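Local atomic coordinates of GST N-terminal domain-containing protein (Pseudomonas syringae pv. tomato, PDB entry 3IC8), a protein that is of unknown function but has the domain make-up of a glutathione S-transferase and may bind glutathione. Residues A[59-64]-A[239-244]; A[246-251]-A[277-282]; A[283-288]-A[297-302]. All blocks are in the same frame, centred on the assembly; numbering follows the deposited sequence.

Interaction 1: residues A[59-64]-A[239-244]; sequences GADIYC and TPAPLP
Asp61 OD2 receives the backbone N-H of Ala241 over 3.0 Å between OD2 and N, in a nearly straight bond of 167° at the hydrogen. The oxygen offers its syn lone pair, on the side of OD1. A chi1 of -71° sets CG anti to the carbonyl carbon and beside the backbone N. OD2 meets the loop although CB itself does not head for it. Apolar atoms close in around the same oxygen: Ala241 CB lies 3.4 Å from Asp61 OD2, and Pro240 CA is nearby as well. The other oxygen, OD1, turns to a different partner, the NE2 of His299 on strand 296-300. Beside this polar link, Ala60 points its CB at the proline ring and rests 3.9 Å from Pro240 CG, with CD of the ring just as near, while Pro240 also leans on His297.

Residues 240-244 keep the backbone angles of a polyproline II helix, in which the alternating prolines leave main-chain N-H groups only on Ala241 and Leu243, and Asp61 uses the first of these. Strand 61-63 pairs with strand 55-58 in the thioredoxin-like N-terminal domain, so the contact fastens the loop that follows helix 228-237 to that domain. The buried carboxylate thus has one oxygen on a main-chain N-H and the other on an imidazole. Two such donors would be expected to stabilise its negative charge and to hold its rotation, so that one acidic side chain links loop and sheet through both its oxygens.

Interaction 2: residues A[246-251]-A[277-282]; sequences ETFIDP and MFTGRE
The exit of strand 272-279 toward the next strand of the sheet is crossed almost at right angles, 87°, by the extended loop 246-251, with Phe248, Asp250 and Glu246 making the contacts. The Phe248 ring lies against the main chain of the turn. Gly280 C stands 3.9 Å above the ring plane, toward the rim, and Arg281 N is over the centre of the same face. A chi1 of 178° brings CG anti to the backbone N, and Phe248 CD2 comes within 3.4 Å of Thr279 O.

On one flank, Thr279 OG1 donates to Asp250 OD2 at 3.0 Å, using the anti lone pair of that oxygen. Asp250 OD2 also forms a salt bridge with Arg302, while its OD1 accepts the N-H of Asn252. On the other flank, the carboxylate of Glu246 meets Arg281 in a salt bridge whose exact geometry is doubtful, because the atoms are modelled too close. Glu246 OE2 sits at the edge of the Phe278 ring, in plane and 3.9 Å from Phe278 CZ. A water donates to Glu246 OE2 and accepts from Glu282 N, each over 3.2 Å. Where strand 272-279 pairs with strand 284-290, Met277 and Phe278 both face Ile285, a classic beta bulge.

Acidic groups of the loop therefore bracket an aromatic ring. The Asp250–Arg302 pairing would be expected to offset the charge of Asp250, whereas Glu246 is linked more surely through the water to Glu282 N.

Interaction 3: residues A[283-288]-A[297-302]; sequences ELILRR and HVHFPR
Strands 284-288 and 297-300 run antiparallel, their directions 154° apart and their axes 4.5 Å from each other at the closest. Leu284 with Phe300 and Leu286 with Val298 are hydrogen-bonded pairs: Leu284 N lies 2.7 Å from Phe300 O, and Val298 N is equally close to Leu286 O. Non-hydrogen-bonded pairs alternate with these: Ile285 with His299 between the two, and Arg287 with His297 beyond Leu286. Just before the strand, Glu283 OE2 accepts from His299 ND1 at 2.8 Å, a bond bent to 147° at the hydrogen, with the donor 49° out of the carboxylate plane.

The two strands form a beta hairpin that continues the sheet beyond strand 61-63, and Tyr63 stacks on the His299 ring. Ile285 CG2 makes a CH-pi contact over one face of that imidazole, 4.1 Å from its centroid, and CG2 is anti to the backbone N there. The two side chains lie side by side, pointing the same way. On the same face of the sheet, Arg287 CG approaches the edge of the His297 ring, 3.8 Å from CE1. On the other face, Leu286 CD2 packs on Val298 CB at 4.2 Å, and Leu284 CD2 rests over one face of the Arg302 guanidinium, whose NH2 forms a salt bridge with Asp250.

Strand 61-63 and strand 296-300 are neighbours in one sheet, which places the centres of interactions 1 and 3 about 9 Å apart. Asp61 OD1 to His299 NE2, 2.8 Å, and Ile62 O to His299 N, 2.9 Å, join them, so an Asp61–His299–Glu283 chain of polar contacts spans both. Interactions 2 and 3, centres about 11 Å apart, share Asp250 OD2 to Arg302 NH2 at 2.7 Å, and Met277 N lies 2.7 Å from Ile285 O. The loop after helix 228-237 runs from interaction 1, at the thioredoxin-like domain, to interaction 2, at the end of strand 272-279; Leu243 CD1 reaches Met277 O at 3.4 Å. The hairpin of interaction 3 lies between them in the sheet.

Interaction 1: residues A[59-64]-A[239-244]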
loop_
_atom_site.group_PDB
_atom_site.type_symbol
_atom_site.label_atom_id
_atom_site.label_comp_id
_atom_site.label_asym_id
_atom_site.label_seq_id
_atom_site.Cartn_x
_atom_site.Cartn_y
_atom_site.Cartn_z
ATOM N N GLY A 59 -31.684 7.611 17.253
ATOM C CA GLY A 59 -33.042 7.953 17.588
ATOM C C GLY A 59 -33.192 9.178 18.443
ATOM O O GLY A 59 -32.801 10.243 18.089
ATOM N N ALA A 60 -33.779 8.981 19.598
ATOM C CA ALA A 60 -33.965 10.020 20.570
ATOM C C ALA A 60 -32.951 9.897 21.683
ATOM O O ALA A 60 -33.152 10.416 22.733
ATOM C CB ALA A 60 -35.356 9.999 21.106
ATOM N N ASP A 61 -31.861 9.198 21.433
ATOM C CA ASP A 61 -30.758 9.136 22.364
ATOM C C ASP A 61 -29.563 9.860 21.791
ATOM O O ASP A 61 -29.140 9.601 20.696
ATOM C CB ASP A 61 -30.380 7.701 22.683
ATOM C CG ASP A 61 -31.396 7.006 23.526
ATOM O OD1 ASP A 61 -31.461 7.258 24.716
ATOM O OD2 ASP A 61 -32.119 6.185 22.994
ATOM N N ILE A 62 -29.043 10.790 22.561
ATOM C CA ILE A 62 -27.956 11.613 22.149
ATOM C C ILE A 62 -26.774 11.331 23.030
ATOM O O ILE A 62 -26.888 11.350 24.217
ATOM C CB ILE A 62 -28.362 13.073 22.217
ATOM C CG1 ILE A 62 -29.208 13.406 21.009
ATOM C CG2 ILE A 62 -27.188 13.958 22.145
ATOM C CD1 ILE A 62 -30.623 13.348 21.244
ATOM N N TYR A 63 -25.634 11.051 22.427
ATOM C CA TYR A 63 -24.441 10.713 23.169
ATOM C C TYR A 63 -23.358 11.745 22.984
ATOM O O TYR A 63 -22.956 12.024 21.900
ATOM C CB TYR A 63 -23.937 9.352 22.737
ATOM C CG TYR A 63 -24.897 8.243 22.997
ATOM C CD1 TYR A 63 -24.765 7.444 24.087
ATOM C CD2 TYR A 63 -25.943 8.008 22.157
ATOM C CE1 TYR A 63 -25.618 6.461 24.319
ATOM C CE2 TYR A 63 -26.789 7.035 22.392
ATOM C CZ TYR A 63 -26.629 6.256 23.474
ATOM O OH TYR A 63 -27.499 5.251 23.714
ATOM N N CYS A 64 -22.896 12.283 24.095
ATOM C CA CYS A 64 -21.964 13.382 24.153
ATOM C C CYS A 64 -20.641 12.900 24.632
ATOM O O CYS A 64 -20.568 12.160 25.551
ATOM C CB CYS A 64 -22.446 14.415 25.151
ATOM S SG CYS A 64 -23.965 15.185 24.785
ATOM N N THR A 239 -38.514 6.936 19.990
ATOM C CA THR A 239 -38.617 7.037 21.426
ATOM C C THR A 239 -37.364 6.487 22.086
ATOM O O THR A 239 -36.771 5.547 21.628
ATOM C CB THR A 239 -39.918 6.406 22.013
ATOM O OG1 THR A 239 -39.711 5.034 22.293
ATOM C CG2 THR A 239 -41.043 6.526 21.064
ATOM N N PRO A 240 -36.974 7.104 23.178
ATOM C CA PRO A 240 -35.708 6.807 23.810
ATOM C C PRO A 240 -35.630 5.401 24.305
ATOM O O PRO A 240 -36.593 4.851 24.761
ATOM C CB PRO A 240 -35.698 7.750 24.987
ATOM C CG PRO A 240 -36.543 8.803 24.623
ATOM C CD PRO A 240 -37.611 8.258 23.802
ATOM N N ALA A 241 -34.446 4.840 24.226
ATOM C CA ALA A 241 -34.210 3.468 24.562
ATOM C C ALA A 241 -34.417 3.230 26.028
ATOM O O ALA A 241 -34.354 4.122 26.831
ATOM C CB ALA A 241 -32.846 3.091 24.187
ATOM N N PRO A 242 -34.703 1.996 26.361
ATOM C CA PRO A 242 -34.926 1.639 27.746
ATOM C C PRO A 242 -33.643 1.861 28.487
ATOM O O PRO A 242 -32.602 1.638 27.925
ATOM C CB PRO A 242 -35.243 0.154 27.663
ATOM C CG PRO A 242 -34.694 -0.287 26.415
ATOM C CD PRO A 242 -34.837 0.834 25.483
ATOM N N LEU A 243 -33.738 2.304 29.726
ATOM C CA LEU A 243 -32.600 2.580 30.554
ATOM C C LEU A 243 -31.890 1.325 30.972
ATOM O O LEU A 243 -32.460 0.284 31.031
ATOM C CB LEU A 243 -33.044 3.297 31.804
ATOM C CG LEU A 243 -33.939 4.497 31.669
ATOM C CD1 LEU A 243 -34.199 5.054 32.978
ATOM C CD2 LEU A 243 -33.284 5.503 30.841
ATOM N N PRO A 244 -30.638 1.453 31.324
ATOM C CA PRO A 244 -29.854 0.312 31.742
ATOM C C PRO A 244 -30.385 -0.256 33.032
ATOM O O PRO A 244 -30.960 0.452 33.825
ATOM C CB PRO A 244 -28.489 0.921 31.961
ATOM C CG PRO A 244 -28.478 2.061 31.142
ATOM C CD PRO A 244 -29.800 2.631 31.155
#

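Interaction 2: residues A[246-251]-A[277-282]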
loop_
_atom_site.group_PDB
_atom_site.type_symbol
_atom_site.label_atom_id
_atom_site.label_comp_id
_atom_site.label_asym_id
_atom_site.label_seq_id
_atom_site.Cartn_x
_atom_site.Cartn_y
_atom_site.Cartn_z
ATOM N N GLU A 246 -28.693 -1.545 35.402
ATOM C CA GLU A 246 -27.666 -1.533 36.414
ATOM C C GLU A 246 -28.128 -0.831 37.670
ATOM O O GLU A 246 -28.877 0.109 37.607
ATOM C CB GLU A 246 -26.425 -0.867 35.848
ATOM C CG GLU A 246 -25.659 -0.050 36.819
ATOM C CD GLU A 246 -24.399 0.506 36.229
ATOM O OE1 GLU A 246 -23.492 0.825 36.993
ATOM O OE2 GLU A 246 -24.309 0.620 35.005
ATOM N N THR A 247 -27.680 -1.307 38.816
ATOM C CA THR A 247 -28.047 -0.716 40.087
ATOM C C THR A 247 -26.838 -0.030 40.654
ATOM O O THR A 247 -25.781 -0.600 40.748
ATOM C CB THR A 247 -28.484 -1.777 41.068
ATOM O OG1 THR A 247 -27.497 -2.796 41.115
ATOM C CG2 THR A 247 -29.759 -2.404 40.623
ATOM N N PHE A 248 -26.996 1.224 41.001
ATOM C CA PHE A 248 -25.872 2.007 41.423
ATOM C C PHE A 248 -26.353 3.025 42.399
ATOM O O PHE A 248 -27.435 3.534 42.251
ATOM C CB PHE A 248 -25.309 2.690 40.181
ATOM C CG PHE A 248 -24.163 3.594 40.427
ATOM C CD1 PHE A 248 -22.942 3.102 40.757
ATOM C CD2 PHE A 248 -24.296 4.939 40.265
ATOM C CE1 PHE A 248 -21.905 3.947 40.947
ATOM C CE2 PHE A 248 -23.271 5.757 40.454
ATOM C CZ PHE A 248 -22.080 5.272 40.792
ATOM N N ILE A 249 -25.535 3.342 43.383
ATOM C CA ILE A 249 -25.863 4.417 44.276
ATOM C C ILE A 249 -24.949 5.548 43.983
ATOM O O ILE A 249 -23.764 5.416 44.058
ATOM C CB ILE A 249 -25.640 4.046 45.741
ATOM C CG1 ILE A 249 -26.265 2.701 46.071
ATOM C CG2 ILE A 249 -26.210 5.107 46.639
ATOM C CD1 ILE A 249 -25.355 1.801 46.864
ATOM N N ASP A 250 -25.504 6.686 43.669
ATOM C CA ASP A 250 -24.691 7.800 43.338
ATOM C C ASP A 250 -23.854 8.253 44.505
ATOM O O ASP A 250 -24.290 8.263 45.631
ATOM C CB ASP A 250 -25.556 8.927 42.849
ATOM C CG ASP A 250 -24.766 10.034 42.295
ATOM O OD1 ASP A 250 -24.190 10.799 43.060
ATOM O OD2 ASP A 250 -24.695 10.144 41.080
ATOM N N PRO A 251 -22.635 8.640 44.207
ATOM C CA PRO A 251 -21.702 9.163 45.187
ATOM C C PRO A 251 -22.189 10.446 45.805
ATOM O O PRO A 251 -21.903 10.715 46.943
ATOM C CB PRO A 251 -20.464 9.424 44.357
ATOM C CG PRO A 251 -20.546 8.498 43.301
ATOM C CD PRO A 251 -21.953 8.317 42.958
HETATM N N MSE A 277 -32.443 10.580 34.636
HETATM C CA MSE A 277 -33.120 9.322 34.512
HETATM C C MSE A 277 -32.312 8.126 34.951
HETATM O O MSE A 277 -32.862 7.126 35.316
HETATM C CB MSE A 277 -33.571 9.175 33.073
HETATM C CG MSE A 277 -34.413 10.345 32.634
HETATM SE SE MSE A 277 -36.236 10.220 33.199
HETATM C CE MSE A 277 -36.537 8.531 32.419
ATOM N N PHE A 278 -30.998 8.228 34.865
ATOM C CA PHE A 278 -30.134 7.145 35.243
ATOM C C PHE A 278 -28.795 7.672 35.676
ATOM O O PHE A 278 -28.275 8.572 35.083
ATOM C CB PHE A 278 -29.976 6.216 34.056
ATOM C CG PHE A 278 -28.986 5.120 34.252
ATOM C CD1 PHE A 278 -29.382 3.894 34.693
ATOM C CD2 PHE A 278 -27.669 5.302 33.957
ATOM C CE1 PHE A 278 -28.502 2.914 34.849
ATOM C CE2 PHE A 278 -26.795 4.307 34.116
ATOM C CZ PHE A 278 -27.211 3.120 34.565
ATOM N N THR A 279 -28.258 7.101 36.735
ATOM C CA THR A 279 -26.915 7.363 37.177
ATOM C C THR A 279 -26.229 6.032 37.289
ATOM O O THR A 279 -26.749 5.116 37.859
ATOM C CB THR A 279 -26.882 8.127 38.493
ATOM O OG1 THR A 279 -25.537 8.359 38.868
ATOM C CG2 THR A 279 -27.497 7.340 39.558
ATOM N N GLY A 280 -25.054 5.930 36.705
ATOM C CA GLY A 280 -24.370 4.669 36.546
ATOM C C GLY A 280 -22.888 4.833 36.615
ATOM O O GLY A 280 -22.412 5.915 36.752
ATOM N N ARG A 281 -22.177 3.728 36.558
ATOM C CA ARG A 281 -20.732 3.720 36.639
ATOM C C ARG A 281 -20.059 4.452 35.490
ATOM O O ARG A 281 -19.112 5.175 35.671
ATOM C CB ARG A 281 -20.258 2.285 36.633
ATOM C CG ARG A 281 -20.373 1.587 37.922
ATOM C CD ARG A 281 -20.394 0.093 37.705
ATOM N NE ARG A 281 -20.778 -0.655 38.892
ATOM C CZ ARG A 281 -22.003 -0.695 39.399
ATOM N NH1 ARG A 281 -22.988 -0.024 38.838
ATOM N NH2 ARG A 281 -22.241 -1.413 40.475
ATOM N N GLU A 282 -20.580 4.237 34.305
ATOM C CA GLU A 282 -20.107 4.874 33.126
ATOM C C GLU A 282 -20.992 5.988 32.635
ATOM O O GLU A 282 -20.611 6.697 31.742
ATOM C CB GLU A 282 -20.002 3.834 32.040
ATOM C CG GLU A 282 -19.008 2.772 32.320
ATOM C CD GLU A 282 -17.571 3.229 32.165
ATOM O OE1 GLU A 282 -17.317 4.182 31.447
ATOM O OE2 GLU A 282 -16.685 2.628 32.767
HETATM O O HOH W 1 -23.416 3.194 33.241
#

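Interaction 3: residues A[283-288]-A[297-302]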
loop_
_atom_site.group_PDB
_atom_site.type_symbol
_atom_site.label_atom_id
_atom_site.label_comp_id
_atom_site.label_asym_id
_atom_site.label_seq_id
_atom_site.Cartn_x
_atom_site.Cartn_y
_atom_site.Cartn_z
ATOM N N GLU A 283 -22.185 6.131 33.177
ATOM C CA GLU A 283 -23.174 6.963 32.528
ATOM C C GLU A 283 -24.143 7.766 33.375
ATOM O O GLU A 283 -24.580 7.338 34.396
ATOM C CB GLU A 283 -23.989 6.075 31.604
ATOM C CG GLU A 283 -24.532 6.739 30.414
ATOM C CD GLU A 283 -25.256 5.782 29.529
ATOM O OE1 GLU A 283 -25.610 4.692 29.971
ATOM O OE2 GLU A 283 -25.469 6.108 28.377
ATOM N N LEU A 284 -24.500 8.929 32.887
ATOM C CA LEU A 284 -25.623 9.668 33.383
ATOM C C LEU A 284 -26.593 9.953 32.255
ATOM O O LEU A 284 -26.195 10.373 31.206
ATOM C CB LEU A 284 -25.174 10.972 33.996
ATOM C CG LEU A 284 -24.091 10.933 35.044
ATOM C CD1 LEU A 284 -23.293 12.147 34.952
ATOM C CD2 LEU A 284 -24.703 10.851 36.342
ATOM N N ILE A 285 -27.874 9.737 32.483
ATOM C CA ILE A 285 -28.875 9.987 31.470
ATOM C C ILE A 285 -29.884 11.051 31.857
ATOM O O ILE A 285 -30.452 11.024 32.908
ATOM C CB ILE A 285 -29.616 8.737 31.132
ATOM C CG1 ILE A 285 -28.644 7.605 30.956
ATOM C CG2 ILE A 285 -30.320 8.898 29.862
ATOM C CD1 ILE A 285 -29.214 6.482 30.274
ATOM N N LEU A 286 -30.141 11.953 30.959
ATOM C CA LEU A 286 -30.998 12.999 31.326
ATOM C C LEU A 286 -32.068 13.185 30.272
ATOM O O LEU A 286 -31.816 13.058 29.101
ATOM C CB LEU A 286 -30.129 14.201 31.631
ATOM C CG LEU A 286 -30.531 15.624 31.468
ATOM C CD1 LEU A 286 -29.337 16.475 31.692
ATOM C CD2 LEU A 286 -31.019 15.740 30.079
ATOM N N ARG A 287 -33.284 13.417 30.741
ATOM C CA ARG A 287 -34.462 13.536 29.915
ATOM C C ARG A 287 -34.787 14.992 29.750
ATOM O O ARG A 287 -34.790 15.713 30.688
ATOM C CB ARG A 287 -35.631 12.795 30.545
ATOM C CG ARG A 287 -36.899 12.778 29.731
ATOM C CD ARG A 287 -38.124 12.747 30.613
ATOM N NE ARG A 287 -39.230 12.011 30.021
ATOM C CZ ARG A 287 -40.390 12.554 29.662
ATOM N NH1 ARG A 287 -40.619 13.840 29.824
ATOM N NH2 ARG A 287 -41.328 11.803 29.131
ATOM N N ARG A 288 -35.015 15.424 28.530
ATOM C CA ARG A 288 -35.448 16.774 28.271
ATOM C C ARG A 288 -36.426 16.768 27.131
ATOM O O ARG A 288 -36.422 15.874 26.343
ATOM C CB ARG A 288 -34.272 17.672 27.951
ATOM C CG ARG A 288 -33.376 17.145 26.903
ATOM C CD ARG A 288 -32.312 18.111 26.575
ATOM N NE ARG A 288 -32.832 19.298 25.949
ATOM C CZ ARG A 288 -33.019 19.428 24.651
ATOM N NH1 ARG A 288 -32.712 18.454 23.840
ATOM N NH2 ARG A 288 -33.487 20.549 24.171
ATOM N N HIS A 297 -33.397 11.712 25.360
ATOM C CA HIS A 297 -32.512 11.299 26.422
ATOM C C HIS A 297 -31.104 11.668 26.019
ATOM O O HIS A 297 -30.687 11.339 24.943
ATOM C CB HIS A 297 -32.556 9.798 26.599
ATOM C CG HIS A 297 -33.652 9.309 27.479
ATOM N ND1 HIS A 297 -34.685 10.101 27.900
ATOM C CD2 HIS A 297 -33.873 8.093 28.011
ATOM C CE1 HIS A 297 -35.494 9.396 28.657
ATOM N NE2 HIS A 297 -35.019 8.177 28.744
ATOM N N VAL A 298 -30.382 12.339 26.900
ATOM C CA VAL A 298 -29.020 12.753 26.653
ATOM C C VAL A 298 -28.047 12.085 27.609
ATOM O O VAL A 298 -28.237 12.094 28.787
ATOM C CB VAL A 298 -28.905 14.247 26.749
ATOM C CG1 VAL A 298 -27.568 14.715 26.316
ATOM C CG2 VAL A 298 -29.919 14.869 25.924
ATOM N N HIS A 299 -27.005 11.489 27.069
ATOM C CA HIS A 299 -26.099 10.694 27.862
ATOM C C HIS A 299 -24.729 11.306 28.023
ATOM O O HIS A 299 -24.134 11.739 27.082
ATOM C CB HIS A 299 -25.951 9.310 27.277
ATOM C CG HIS A 299 -27.221 8.699 26.819
ATOM N ND1 HIS A 299 -27.627 7.459 27.228
ATOM C CD2 HIS A 299 -28.141 9.121 25.936
ATOM C CE1 HIS A 299 -28.759 7.157 26.644
ATOM N NE2 HIS A 299 -29.094 8.150 25.855
ATOM N N PHE A 300 -24.259 11.329 29.258
ATOM C CA PHE A 300 -22.988 11.899 29.619
ATOM C C PHE A 300 -22.222 10.928 30.444
ATOM O O PHE A 300 -22.778 10.209 31.195
ATOM C CB PHE A 300 -23.169 13.115 30.483
ATOM C CG PHE A 300 -23.858 14.224 29.834
ATOM C CD1 PHE A 300 -23.196 15.064 29.017
ATOM C CD2 PHE A 300 -25.172 14.455 30.080
ATOM C CE1 PHE A 300 -23.836 16.080 28.447
ATOM C CE2 PHE A 300 -25.797 15.472 29.504
ATOM C CZ PHE A 300 -25.131 16.289 28.703
ATOM N N PRO A 301 -20.921 10.944 30.319
ATOM C CA PRO A 301 -20.048 10.174 31.184
ATOM C C PRO A 301 -19.883 10.806 32.546
ATOM O O PRO A 301 -20.073 11.974 32.680
ATOM C CB PRO A 301 -18.739 10.223 30.435
ATOM C CG PRO A 301 -18.812 11.376 29.630
ATOM C CD PRO A 301 -20.175 11.617 29.267
ATOM N N ARG A 302 -19.507 10.042 33.543
ATOM C CA ARG A 302 -19.151 10.658 34.791
ATOM C C ARG A 302 -17.932 11.540 34.626
ATOM O O ARG A 302 -17.883 12.617 35.159
ATOM C CB ARG A 302 -18.912 9.632 35.879
ATOM C CG ARG A 302 -20.063 8.766 36.220
ATOM C CD ARG A 302 -19.894 8.244 37.595
ATOM N NE ARG A 302 -21.141 8.146 38.335
ATOM C CZ ARG A 302 -21.759 9.152 38.925
ATOM N NH1 ARG A 302 -21.284 10.361 38.873
ATOM N NH2 ARG A 302 -22.873 8.941 39.566
#